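PDB 5LW0: basic helix-loop-helix, putative, expressed from Oryza sativa subsp. japonica, which binds ADP-ribose through the macrodomain held in this chain and probably acts in ADP-ribosylation-dependent repair of DNA interstrand crosslinks. Local coordinates for residues P194-M199 and L204-T209; S56-D61 and E217-L222; A142-Y145 and D151-R154. One frame throughout, in Å; residues are numbered along the deposited sequence.

Contact 1: residues P194-M199 and L204-T209; sequences PNMNPM and LKNDYT
Met196 lays its thioether over one face of Tyr208, a Met-aromatic contact between the loop that leaves strand 187-192 of the macrodomain and a type I' beta turn, Leu204 to Asp207, that leads into helix 208-230. SD sits 4.2 Å from the centroid of the Tyr208 ring, 21° off the normal and shifted toward the rim. With CG anti to its own carbonyl carbon (chi1 -72°), Met196 CG comes to 3.4 Å from Tyr208 OH, a hydroxyl hydrogen-bonded to Asp51 N; the bend at chi2 (-52°) then sets SD over the ring. Among the apolar pairs, Met196 CE rests 3.6 Å from Leu204 CB, while Leu204 CD1 reaches Pro194 CB at 3.7 Å, extending the apolar contact to Pro194 in the loop.

The polar links join main-chain atoms, asparagine amides and one water. Leu204 N donates to Asn195 O (2.8 Å). Asn195 is fixed by its own amide: OD1 closes an Asx turn with Asn197 N, and ND2 gives to the carbonyls of Asn197 and Pro201. The last bridge is a water, which donates to Met196 O at 2.8 Å and to Asn206 OD1 at 2.8 Å.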
ATOM      1  N   PRO A 194       3.870  11.167   2.643  1.00 16.60           N
ATOM      2  CA  PRO A 194       4.726  12.286   3.103  1.00 17.18           C
ATOM      3  C   PRO A 194       6.074  11.837   3.445  1.00 18.65           C
ATOM      4  O   PRO A 194       6.300  10.676   3.959  1.00 19.72           O
ATOM      5  CB  PRO A 194       3.988  12.787   4.343  1.00 16.85           C
ATOM      6  CG  PRO A 194       3.257  11.616   4.855  1.00 16.09           C
ATOM      7  CD  PRO A 194       2.836  10.848   3.625  1.00 17.61           C
ATOM      8  N   ASN A 195       7.052  12.713   3.240  1.00 18.80           N
ATOM      9  CA  ASN A 195       8.405  12.366   3.558  1.00 19.51           C
ATOM     10  C   ASN A 195       8.907  13.215   4.763  1.00 20.37           C
ATOM     11  O   ASN A 195       8.764  14.423   4.769  1.00 22.15           O
ATOM     12  CB  ASN A 195       9.315  12.579   2.367  1.00 24.79           C
ATOM     13  CG  ASN A 195      10.748  12.497   2.736  1.00 24.77           C
ATOM     14  OD1 ASN A 195      11.187  11.577   3.395  1.00 23.61           O
ATOM     15  ND2 ASN A 195      11.524  13.523   2.330  1.00 30.38           N
ATOM     16  N   MET A 196       9.360  12.504   5.793  1.00 21.37           N
ATOM     17  CA  MET A 196      10.043  13.115   6.966  1.00 23.16           C
ATOM     18  C   MET A 196      11.552  12.991   6.962  1.00 26.41           C
ATOM     19  O   MET A 196      12.196  13.427   7.911  1.00 29.22           O
ATOM     20  CB  MET A 196       9.565  12.438   8.223  1.00 24.74           C
ATOM     21  CG  MET A 196       8.206  12.773   8.617  1.00 26.92           C
ATOM     22  SD  MET A 196       7.797  14.571   8.746  1.00 34.83           S
ATOM     23  CE  MET A 196       6.434  14.150   7.643  1.00 25.00           C
ATOM     24  N   ASN A 197      12.112  12.308   5.973  1.00 26.61           N
ATOM     25  CA  ASN A 197      13.553  12.047   5.862  1.00 29.69           C
ATOM     26  C   ASN A 197      14.256  13.238   5.109  1.00 32.60           C
ATOM     27  O   ASN A 197      13.896  13.576   3.961  1.00 31.45           O
ATOM     28  CB  ASN A 197      13.768  10.761   5.076  1.00 29.56           C
ATOM     29  CG  ASN A 197      15.201  10.322   5.053  1.00 30.96           C
ATOM     30  OD1 ASN A 197      16.101  11.103   5.339  1.00 38.06           O
ATOM     31  ND2 ASN A 197      15.427   9.088   4.685  1.00 30.59           N
ATOM     32  N   PRO A 198      15.182  13.928   5.790  1.00 36.16           N
ATOM     33  CA  PRO A 198      15.710  15.182   5.194  1.00 35.94           C
ATOM     34  C   PRO A 198      16.578  14.946   3.956  1.00 40.10           C
ATOM     35  O   PRO A 198      16.873  15.885   3.225  1.00 43.58           O
ATOM     36  CB  PRO A 198      16.531  15.808   6.357  1.00 36.20           C
ATOM     37  CG  PRO A 198      16.776  14.693   7.311  1.00 37.19           C
ATOM     38  CD  PRO A 198      15.608  13.737   7.186  1.00 34.65           C
ATOM     39  N   MET A 199      16.916  13.697   3.703  1.00 38.30           N
ATOM     40  CA  MET A 199      17.668  13.322   2.521  1.00 45.89           C
ATOM     41  C   MET A 199      16.769  12.843   1.355  1.00 42.71           C
ATOM     42  O   MET A 199      17.248  12.171   0.437  1.00 44.26           O
ATOM     43  CB  MET A 199      18.668  12.236   2.878  1.00 46.23           C
ATOM     44  CG  MET A 199      19.807  12.737   3.753  1.00 58.08           C
ATOM     45  SD  MET A 199      20.506  11.461   4.846  1.00 70.23           S
ATOM     46  CE  MET A 199      20.826  10.060   3.753  1.00 65.96           C
ATOM     47  N   LEU A 204       9.231  17.183   5.079  1.00 30.67           N
ATOM     48  CA  LEU A 204       8.291  18.039   5.798  1.00 28.40           C
ATOM     49  C   LEU A 204       8.890  18.613   7.108  1.00 30.60           C
ATOM     50  O   LEU A 204       8.228  19.343   7.818  1.00 31.97           O
ATOM     51  CB  LEU A 204       6.963  17.318   6.072  1.00 24.80           C
ATOM     52  CG  LEU A 204       6.099  17.194   4.805  1.00 27.80           C
ATOM     53  CD1 LEU A 204       4.961  16.245   5.055  1.00 27.81           C
ATOM     54  CD2 LEU A 204       5.533  18.521   4.366  1.00 32.14           C
ATOM     55  N   LYS A 205      10.128  18.258   7.393  1.00 32.03           N
ATOM     56  CA  LYS A 205      10.833  18.787   8.570  1.00 36.67           C
ATOM     57  C   LYS A 205       9.967  18.713   9.855  1.00 33.89           C
ATOM     58  O   LYS A 205       9.761  19.725  10.571  1.00 30.99           O
ATOM     59  CB  LYS A 205      11.352  20.193   8.294  1.00 45.07           C
ATOM     60  CG  LYS A 205      12.596  20.154   7.395  1.00 55.04           C
ATOM     61  CD  LYS A 205      13.585  21.285   7.632  1.00 65.13           C
ATOM     62  CE  LYS A 205      14.939  20.930   7.025  1.00 70.62           C
ATOM     63  NZ  LYS A 205      15.684  22.133   6.562  1.00 72.69           N
ATOM     64  N   ASN A 206       9.444  17.513  10.122  1.00 33.54           N
ATOM     65  CA  ASN A 206       8.578  17.276  11.306  1.00 33.12           C
ATOM     66  C   ASN A 206       7.372  18.215  11.481  1.00 29.73           C
ATOM     67  O   ASN A 206       6.838  18.349  12.624  1.00 31.68           O
ATOM     68  CB  ASN A 206       9.429  17.281  12.581  1.00 36.26           C
ATOM     69  CG  ASN A 206      10.393  16.101  12.649  1.00 39.34           C
ATOM     70  OD1 ASN A 206      10.437  15.254  11.761  1.00 41.42           O
ATOM     71  ND2 ASN A 206      11.124  16.016  13.742  1.00 47.27           N
ATOM     72  N   ASP A 207       6.899  18.846  10.371  1.00 28.66           N
ATOM     73  CA  ASP A 207       5.561  19.416  10.347  1.00 23.23           C
ATOM     74  C   ASP A 207       4.593  18.248  10.255  1.00 23.13           C
ATOM     75  O   ASP A 207       4.221  17.831   9.168  1.00 22.52           O
ATOM     76  CB  ASP A 207       5.349  20.396   9.171  1.00 24.19           C
ATOM     77  CG  ASP A 207       3.937  21.039   9.171  1.00 27.10           C
ATOM     78  OD1 ASP A 207       3.004  20.599   9.922  1.00 27.62           O
ATOM     79  OD2 ASP A 207       3.741  22.008   8.397  1.00 33.30           O
ATOM     80  N   TYR A 208       4.260  17.675  11.401  1.00 22.00           N
ATOM     81  CA  TYR A 208       3.317  16.537  11.458  1.00 22.33           C
ATOM     82  C   TYR A 208       1.861  16.899  11.314  1.00 22.21           C
ATOM     83  O   TYR A 208       1.037  16.030  11.051  1.00 24.85           O
ATOM     84  CB  TYR A 208       3.590  15.671  12.749  1.00 21.02           C
ATOM     85  CG  TYR A 208       4.679  14.630  12.517  1.00 20.55           C
ATOM     86  CD1 TYR A 208       4.378  13.403  11.860  1.00 18.46           C
ATOM     87  CD2 TYR A 208       5.957  14.813  12.921  1.00 18.77           C
ATOM     88  CE1 TYR A 208       5.311  12.477  11.633  1.00 19.23           C
ATOM     89  CE2 TYR A 208       6.951  13.854  12.690  1.00 18.43           C
ATOM     90  CZ  TYR A 208       6.605  12.645  12.023  1.00 17.84           C
ATOM     91  OH  TYR A 208       7.529  11.672  11.736  1.00 18.28           O
ATOM     92  N   THR A 209       1.503  18.185  11.431  1.00 21.93           N
ATOM     93  CA  THR A 209       0.181  18.612  11.102  1.00 23.39           C
ATOM     94  C   THR A 209      -0.011  18.362   9.621  1.00 26.07           C
ATOM     95  O   THR A 209      -0.956  17.650   9.220  1.00 24.85           O
ATOM     96  CB  THR A 209      -0.037  20.110  11.408  1.00 28.56           C
ATOM     97  OG1 THR A 209       0.147  20.329  12.801  1.00 32.81           O
ATOM     98  CG2 THR A 209      -1.410  20.506  11.028  1.00 30.92           C
TER
HETATM   99  O   HOH W   1      11.496  15.804   9.198  1.00 38.10           O

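Contact 2: residues S56-D61 and E217-L222; sequences SDIIVD and EAYTSL. With PO4 (phosphate ion), chain D.
Ile59 and Tyr219 form the close-packed part of a helix-helix contact in the macrodomain, an alpha/beta fold in which helices flank a mixed sheet; here helix 52-69 meets helix 208-230. The nearest alpha carbons, Ile59 CA and Tyr219 CA, are 7.3 Å apart, and the tyrosine ring fills the space toward Ile59. With CG swung beside the backbone N (chi1 -82°), the ring crosses Ile59 at a slant, its CZ and hydroxyl end against CG1. Ile59 CG1 lies 3.4 Å from Tyr219 OH and 3.5 Å from Tyr219 CZ, and the methyl follows, Ile59 CD1 to Tyr219 OH measuring 3.6 Å. Two carbons of Ile59 thus lie against the hydroxyl, whose polar partner is the backbone N of Ile43, to which Tyr219 OH is hydrogen-bonded. Ile59 also touches Val90 of helix 85-96, which brings a third helix to this site.

Packing slackens at Ile58. The two side chains, Ile58 and Tyr219, cross at about a right angle, and the closest approach, Ile58 CG2 to Tyr219 CD2, is 4.2 Å. Ile58 also touches Ser212, Leu215 and His216, earlier on helix 208-230, so that helix 52-69 meets this partner over about two turns.

Toward solvent the contact gives way to Thr220, an exposed residue that touches nothing on segment 56-61. It holds a phosphate ion, probably from the crystallisation liquor: Thr220 OG1 donates to phosphate O2 at 2.7 Å and is also hydrogen-bonded to the carbonyl oxygen of His216, one turn back. Thr220 CG2 lies 3.4 Å from the same phosphate O2.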
ATOM      1  N   SER A  56       0.429   4.434  12.728  1.00 15.31           N
ATOM      2  CA  SER A  56      -0.486   3.359  13.048  1.00 15.88           C
ATOM      3  C   SER A  56      -1.903   3.912  13.386  1.00 16.10           C
ATOM      4  O   SER A  56      -2.901   3.291  13.053  1.00 16.68           O
ATOM      5  CB  SER A  56       0.107   2.455  14.160  1.00 16.52           C
ATOM      6  OG  SER A  56       0.343   3.196  15.363  1.00 17.66           O
ATOM      7  N   ASP A  57      -1.992   5.081  14.047  1.00 16.28           N
ATOM      8  CA  ASP A  57      -3.246   5.697  14.296  1.00 17.29           C
ATOM      9  C   ASP A  57      -3.928   6.030  12.966  1.00 15.35           C
ATOM     10  O   ASP A  57      -5.168   5.888  12.811  1.00 15.73           O
ATOM     11  CB  ASP A  57      -3.068   7.072  15.022  1.00 19.05           C
ATOM     12  CG  ASP A  57      -2.635   6.957  16.490  1.00 25.23           C
ATOM     13  OD1 ASP A  57      -2.790   5.920  17.111  1.00 28.07           O
ATOM     14  OD2 ASP A  57      -2.230   8.030  17.041  1.00 33.39           O
ATOM     15  N   ILE A  58      -3.150   6.587  12.047  1.00 14.56           N
ATOM     16  CA  ILE A  58      -3.693   7.024  10.755  1.00 15.49           C
ATOM     17  C   ILE A  58      -4.187   5.828   9.903  1.00 14.83           C
ATOM     18  O   ILE A  58      -5.274   5.888   9.327  1.00 15.62           O
ATOM     19  CB  ILE A  58      -2.671   7.875  10.003  1.00 15.65           C
ATOM     20  CG1 ILE A  58      -2.544   9.208  10.732  1.00 17.03           C
ATOM     21  CG2 ILE A  58      -3.063   8.113   8.540  1.00 17.08           C
ATOM     22  CD1 ILE A  58      -1.404  10.044  10.261  1.00 17.51           C
ATOM     23  N   ILE A  59      -3.405   4.746   9.901  1.00 14.04           N
ATOM     24  CA  ILE A  59      -3.813   3.518   9.169  1.00 12.95           C
ATOM     25  C   ILE A  59      -5.184   3.052   9.660  1.00 13.60           C
ATOM     26  O   ILE A  59      -6.116   2.795   8.876  1.00 14.19           O
ATOM     27  CB  ILE A  59      -2.776   2.360   9.343  1.00 13.07           C
ATOM     28  CG1 ILE A  59      -1.491   2.649   8.562  1.00 13.21           C
ATOM     29  CG2 ILE A  59      -3.351   1.047   8.799  1.00 14.00           C
ATOM     30  CD1 ILE A  59      -0.297   1.841   8.979  1.00 15.16           C
ATOM     31  N   VAL A  60      -5.316   2.899  10.957  1.00 14.27           N
ATOM     32  CA  VAL A  60      -6.532   2.357  11.526  1.00 14.94           C
ATOM     33  C   VAL A  60      -7.727   3.274  11.326  1.00 15.52           C
ATOM     34  O   VAL A  60      -8.834   2.834  11.008  1.00 15.11           O
ATOM     35  CB  VAL A  60      -6.329   1.966  13.008  1.00 18.37           C
ATOM     36  CG1 VAL A  60      -7.609   1.702  13.681  1.00 27.62           C
ATOM     37  CG2 VAL A  60      -5.378   0.768  13.134  1.00 19.00           C
ATOM     38  N   ASP A  61      -7.519   4.574  11.430  1.00 14.71           N
ATOM     39  CA  ASP A  61      -8.606   5.510  11.104  1.00 15.55           C
ATOM     40  C   ASP A  61      -9.003   5.494   9.651  1.00 14.46           C
ATOM     41  O   ASP A  61     -10.182   5.535   9.337  1.00 15.75           O
ATOM     42  CB  ASP A  61      -8.245   6.909  11.546  1.00 20.56           C
ATOM     43  CG  ASP A  61      -8.322   7.075  13.096  1.00 27.28           C
ATOM     44  OD1 ASP A  61      -8.941   6.216  13.814  1.00 33.35           O
ATOM     45  OD2 ASP A  61      -7.727   8.014  13.610  1.00 35.54           O
ATOM     46  N   GLU A 217      -4.466  11.459   3.506  1.00 13.77           N
ATOM     47  CA  GLU A 217      -4.827  11.598   2.079  1.00 13.50           C
ATOM     48  C   GLU A 217      -4.273  10.455   1.211  1.00 13.25           C
ATOM     49  O   GLU A 217      -4.970  10.000   0.321  1.00 13.70           O
ATOM     50  CB  GLU A 217      -4.345  12.971   1.520  1.00 15.86           C
ATOM     51  CG  GLU A 217      -5.131  14.142   2.042  1.00 19.25           C
ATOM     52  CD  GLU A 217      -4.533  15.506   1.612  1.00 25.50           C
ATOM     53  OE1 GLU A 217      -3.301  15.614   1.468  1.00 30.87           O
ATOM     54  OE2 GLU A 217      -5.296  16.482   1.509  1.00 32.59           O
ATOM     55  N   ALA A 218      -3.041  10.039   1.464  1.00 12.86           N
ATOM     56  CA  ALA A 218      -2.416   8.927   0.715  1.00 12.57           C
ATOM     57  C   ALA A 218      -3.219   7.664   0.900  1.00 12.64           C
ATOM     58  O   ALA A 218      -3.562   6.971  -0.073  1.00 12.54           O
ATOM     59  CB  ALA A 218      -0.974   8.691   1.165  1.00 13.84           C
ATOM     60  N   TYR A 219      -3.583   7.359   2.135  1.00 12.18           N
ATOM     61  CA  TYR A 219      -4.364   6.114   2.368  1.00 12.92           C
ATOM     62  C   TYR A 219      -5.760   6.205   1.769  1.00 13.10           C
ATOM     63  O   TYR A 219      -6.228   5.238   1.086  1.00 12.07           O
ATOM     64  CB  TYR A 219      -4.470   5.771   3.835  1.00 13.73           C
ATOM     65  CG  TYR A 219      -3.265   5.059   4.359  1.00 12.87           C
ATOM     66  CD1 TYR A 219      -2.921   3.790   3.890  1.00 14.83           C
ATOM     67  CD2 TYR A 219      -2.405   5.656   5.252  1.00 13.41           C
ATOM     68  CE1 TYR A 219      -1.807   3.129   4.355  1.00 13.81           C
ATOM     69  CE2 TYR A 219      -1.255   5.014   5.701  1.00 14.16           C
ATOM     70  CZ  TYR A 219      -0.951   3.729   5.274  1.00 14.28           C
ATOM     71  OH  TYR A 219       0.191   3.077   5.617  1.00 15.03           O
ATOM     72  N   THR A 220      -6.399   7.356   1.913  1.00 13.19           N
ATOM     73  CA  THR A 220      -7.779   7.490   1.321  1.00 14.87           C
ATOM     74  C   THR A 220      -7.722   7.395  -0.178  1.00 13.73           C
ATOM     75  O   THR A 220      -8.536   6.687  -0.783  1.00 15.12           O
ATOM     76  CB  THR A 220      -8.429   8.752   1.811  1.00 19.10           C
ATOM     77  OG1 THR A 220      -8.586   8.606   3.232  1.00 19.99           O
ATOM     78  CG2 THR A 220      -9.837   8.920   1.172  1.00 21.05           C
ATOM     79  N   SER A 221      -6.668   7.948  -0.790  1.00 12.33           N
ATOM     80  CA  SER A 221      -6.509   7.916  -2.207  0.70 13.28           C
ATOM     81  C   SER A 221      -6.296   6.450  -2.692  1.00 12.34           C
ATOM     82  O   SER A 221      -6.886   5.995  -3.702  1.00 12.23           O
ATOM     83  CB  SER A 221      -5.313   8.800  -2.641  0.70 14.58           C
ATOM     84  OG  SER A 221      -5.127   8.702  -4.044  0.70 14.96           O
ATOM     85  N   LEU A 222      -5.423   5.747  -2.001  1.00 11.76           N
ATOM     86  CA  LEU A 222      -5.170   4.336  -2.219  1.00 11.02           C
ATOM     87  C   LEU A 222      -6.471   3.528  -2.178  1.00 12.03           C
ATOM     88  O   LEU A 222      -6.772   2.782  -3.115  1.00 12.19           O
ATOM     89  CB  LEU A 222      -4.212   3.804  -1.209  1.00 11.30           C
ATOM     90  CG  LEU A 222      -4.014   2.307  -1.140  1.00 11.07           C
ATOM     91  CD1 LEU A 222      -3.551   1.732  -2.484  1.00 10.96           C
ATOM     92  CD2 LEU A 222      -3.096   1.955  -0.004  1.00 12.01           C
TER
HETATM   93  P   PO4 D 302     -11.221   9.904   5.503  1.00 39.99           P
HETATM   94  O1  PO4 D 302     -10.404   8.919   6.442  1.00 33.12           O
HETATM   95  O2  PO4 D 302     -10.358  10.274   4.301  1.00 38.69           O
HETATM   96  O3  PO4 D 302     -11.699  11.149   6.346  1.00 41.08           O
HETATM   97  O4  PO4 D 302     -12.469   9.181   4.986  1.00 45.91           O

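Contact 3: residues A142-Y145 and D151-R154; sequences AAIY and DLQR
Asp151 OD1, one residue before the Leu152 side chain that meets Tyr145, is gripped by two nitrogens of Arg154. NH2 of Arg154 donates to it at 2.8 Å, making a salt bridge one turn along the helix; NH1 of the same arginine adds a weak bond to Asp151 OD1 at 3.2 Å. The oxygen lies in the guanidinium plane and offers its anti lone pair, on the side away from OD2, which is hydrogen-bonded to Thr176 OG1. Both carboxylate oxygens are thus engaged, which is likely to limit the turning of the carboxylate.

Across to helix 139-148 the contact is apolar. It packs that helix against helix 150-159, two helices in succession in the macrodomain. Leu152 sends CD2 over one face of Tyr145 in a CH-pi contact, 3.8 Å from the ring centroid and 16° off the normal. Its CG, trans to the main-chain N (chi1 177°), comes within 3.7 Å of Tyr145 CE1, and the two side chains cross at about a right angle. Leu152 CD2 also touches Ile144, 3.8 Å from its CG2, and both residues then press on Ile188 of strand 187-192. Replacing Tyr145 by an alanine removes the ring and would probably leave Leu152 CD2 without the face it rests on, opening a gap between the two helices beside Pro135. Next to Ile144, Ala143 touches the bound ADP-ribose. At the edge of the tyrosine ring, near its plane, Gln153 N approaches Tyr145 CE1 to 3.8 Å.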
ATOM      1  N   ALA A 142      11.466  -1.049  -4.781  1.00 18.36           N
ATOM      2  CA  ALA A 142      12.438  -1.913  -5.482  1.00 18.94           C
ATOM      3  C   ALA A 142      11.962  -3.319  -5.643  1.00 19.15           C
ATOM      4  O   ALA A 142      12.097  -3.913  -6.705  1.00 20.37           O
ATOM      5  CB  ALA A 142      13.760  -1.875  -4.746  1.00 19.34           C
ATOM      6  N   ALA A 143      11.370  -3.853  -4.579  1.00 20.81           N
ATOM      7  CA  ALA A 143      10.897  -5.213  -4.598  1.00 18.56           C
ATOM      8  C   ALA A 143       9.800  -5.435  -5.616  1.00 19.07           C
ATOM      9  O   ALA A 143       9.790  -6.433  -6.293  1.00 19.40           O
ATOM     10  CB  ALA A 143      10.413  -5.600  -3.193  1.00 19.72           C
ATOM     11  N   ILE A 144       8.814  -4.496  -5.676  1.00 17.01           N
ATOM     12  CA  ILE A 144       7.744  -4.624  -6.575  1.00 16.28           C
ATOM     13  C   ILE A 144       8.216  -4.544  -8.029  1.00 17.47           C
ATOM     14  O   ILE A 144       7.808  -5.345  -8.850  1.00 19.63           O
ATOM     15  CB  ILE A 144       6.585  -3.612  -6.244  1.00 16.64           C
ATOM     16  CG1 ILE A 144       5.886  -4.111  -4.964  1.00 17.47           C
ATOM     17  CG2 ILE A 144       5.633  -3.537  -7.395  1.00 18.24           C
ATOM     18  CD1 ILE A 144       4.911  -3.127  -4.362  1.00 17.50           C
ATOM     19  N   TYR A 145       9.031  -3.551  -8.344  1.00 17.76           N
ATOM     20  CA  TYR A 145       9.489  -3.394  -9.731  1.00 17.73           C
ATOM     21  C   TYR A 145      10.357  -4.614 -10.145  1.00 22.54           C
ATOM     22  O   TYR A 145      10.251  -5.066 -11.266  1.00 22.69           O
ATOM     23  CB  TYR A 145      10.243  -2.065  -9.915  1.00 17.97           C
ATOM     24  CG  TYR A 145       9.380  -0.959 -10.315  1.00 18.22           C
ATOM     25  CD1 TYR A 145       8.951  -0.861 -11.604  1.00 19.64           C
ATOM     26  CD2 TYR A 145       8.974   0.035  -9.394  1.00 19.75           C
ATOM     27  CE1 TYR A 145       8.145   0.201 -12.025  1.00 21.70           C
ATOM     28  CE2 TYR A 145       8.143   1.087  -9.800  1.00 20.61           C
ATOM     29  CZ  TYR A 145       7.744   1.154 -11.130  1.00 23.84           C
ATOM     30  OH  TYR A 145       6.880   2.149 -11.571  1.00 26.11           O
ATOM     31  N   ASP A 151       7.470  -4.729 -17.584  1.00 24.38           N
ATOM     32  CA  ASP A 151       6.026  -4.534 -17.870  1.00 24.50           C
ATOM     33  C   ASP A 151       5.421  -3.433 -16.975  1.00 22.49           C
ATOM     34  O   ASP A 151       4.562  -2.688 -17.402  1.00 21.90           O
ATOM     35  CB  ASP A 151       5.194  -5.827 -17.663  1.00 29.24           C
ATOM     36  CG  ASP A 151       5.437  -6.887 -18.770  1.00 37.48           C
ATOM     37  OD1 ASP A 151       5.822  -6.500 -19.892  1.00 35.39           O
ATOM     38  OD2 ASP A 151       5.253  -8.100 -18.503  1.00 37.84           O
ATOM     39  N   LEU A 152       5.836  -3.389 -15.713  1.00 23.37           N
ATOM     40  CA  LEU A 152       5.242  -2.405 -14.786  1.00 21.20           C
ATOM     41  C   LEU A 152       5.687  -1.003 -15.125  1.00 22.57           C
ATOM     42  O   LEU A 152       4.877  -0.062 -15.109  1.00 20.24           O
ATOM     43  CB  LEU A 152       5.583  -2.749 -13.344  1.00 21.32           C
ATOM     44  CG  LEU A 152       5.050  -1.715 -12.348  1.00 20.79           C
ATOM     45  CD1 LEU A 152       3.550  -1.629 -12.472  1.00 19.29           C
ATOM     46  CD2 LEU A 152       5.496  -2.115 -10.941  1.00 19.85           C
ATOM     47  N   GLN A 153       6.949  -0.836 -15.532  1.00 20.61           N
ATOM     48  CA  GLN A 153       7.423   0.514 -15.931  1.00 24.07           C
ATOM     49  C   GLN A 153       6.679   0.981 -17.232  1.00 24.78           C
ATOM     50  O   GLN A 153       6.196   2.113 -17.304  1.00 23.83           O
ATOM     51  CB  GLN A 153       8.956   0.569 -16.047  1.00 26.97           C
ATOM     52  CG  GLN A 153       9.441   1.975 -16.296  1.00 30.68           C
ATOM     53  CD  GLN A 153      10.936   2.164 -16.067  1.00 37.16           C
ATOM     54  OE1 GLN A 153      11.729   1.232 -16.229  1.00 38.50           O
ATOM     55  NE2 GLN A 153      11.308   3.356 -15.632  1.00 35.44           N
ATOM     56  N   ARG A 154       6.509   0.076 -18.213  1.00 23.31           N
ATOM     57  CA  ARG A 154       5.723   0.396 -19.412  1.00 26.64           C
ATOM     58  C   ARG A 154       4.282   0.796 -19.092  1.00 23.92           C
ATOM     59  O   ARG A 154       3.790   1.816 -19.557  1.00 23.60           O
ATOM     60  CB  ARG A 154       5.745  -0.782 -20.398  1.00 31.11           C
ATOM     61  CG  ARG A 154       5.130  -0.485 -21.744  1.00 39.94           C
ATOM     62  CD  ARG A 154       5.233  -1.694 -22.684  1.00 44.09           C
ATOM     63  NE  ARG A 154       4.291  -2.765 -22.336  1.00 51.37           N
ATOM     64  CZ  ARG A 154       4.625  -3.921 -21.742  1.00 52.88           C
ATOM     65  NH1 ARG A 154       3.685  -4.810 -21.482  1.00 56.59           N
ATOM     66  NH2 ARG A 154       5.898  -4.195 -21.394  1.00 53.37           N
TER

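How the contacts relate
Contacts 1 and 2 share helix 208-230: contact 1 sits at its start, contact 2 farther along, with centres about 17 Å and nearest atoms about 5 Å apart. Contact 3 lies on the opposite side of the chain's centre from contact 2, about 24 Å between centres, and about 26 Å from contact 1. Along the chain, contact 2 closes a loop from helix 52-69 to the last helix; contacts 3 and 1 follow one another inside it. Strand 187-192 relates all three, touching Ile144 and Leu152, taking Ala218 and Leu222, and leading into the loop of contact 1. Side chains of all three lie within about 8 Å of bound ADP-ribose; Ala143, in 142-145, touches it.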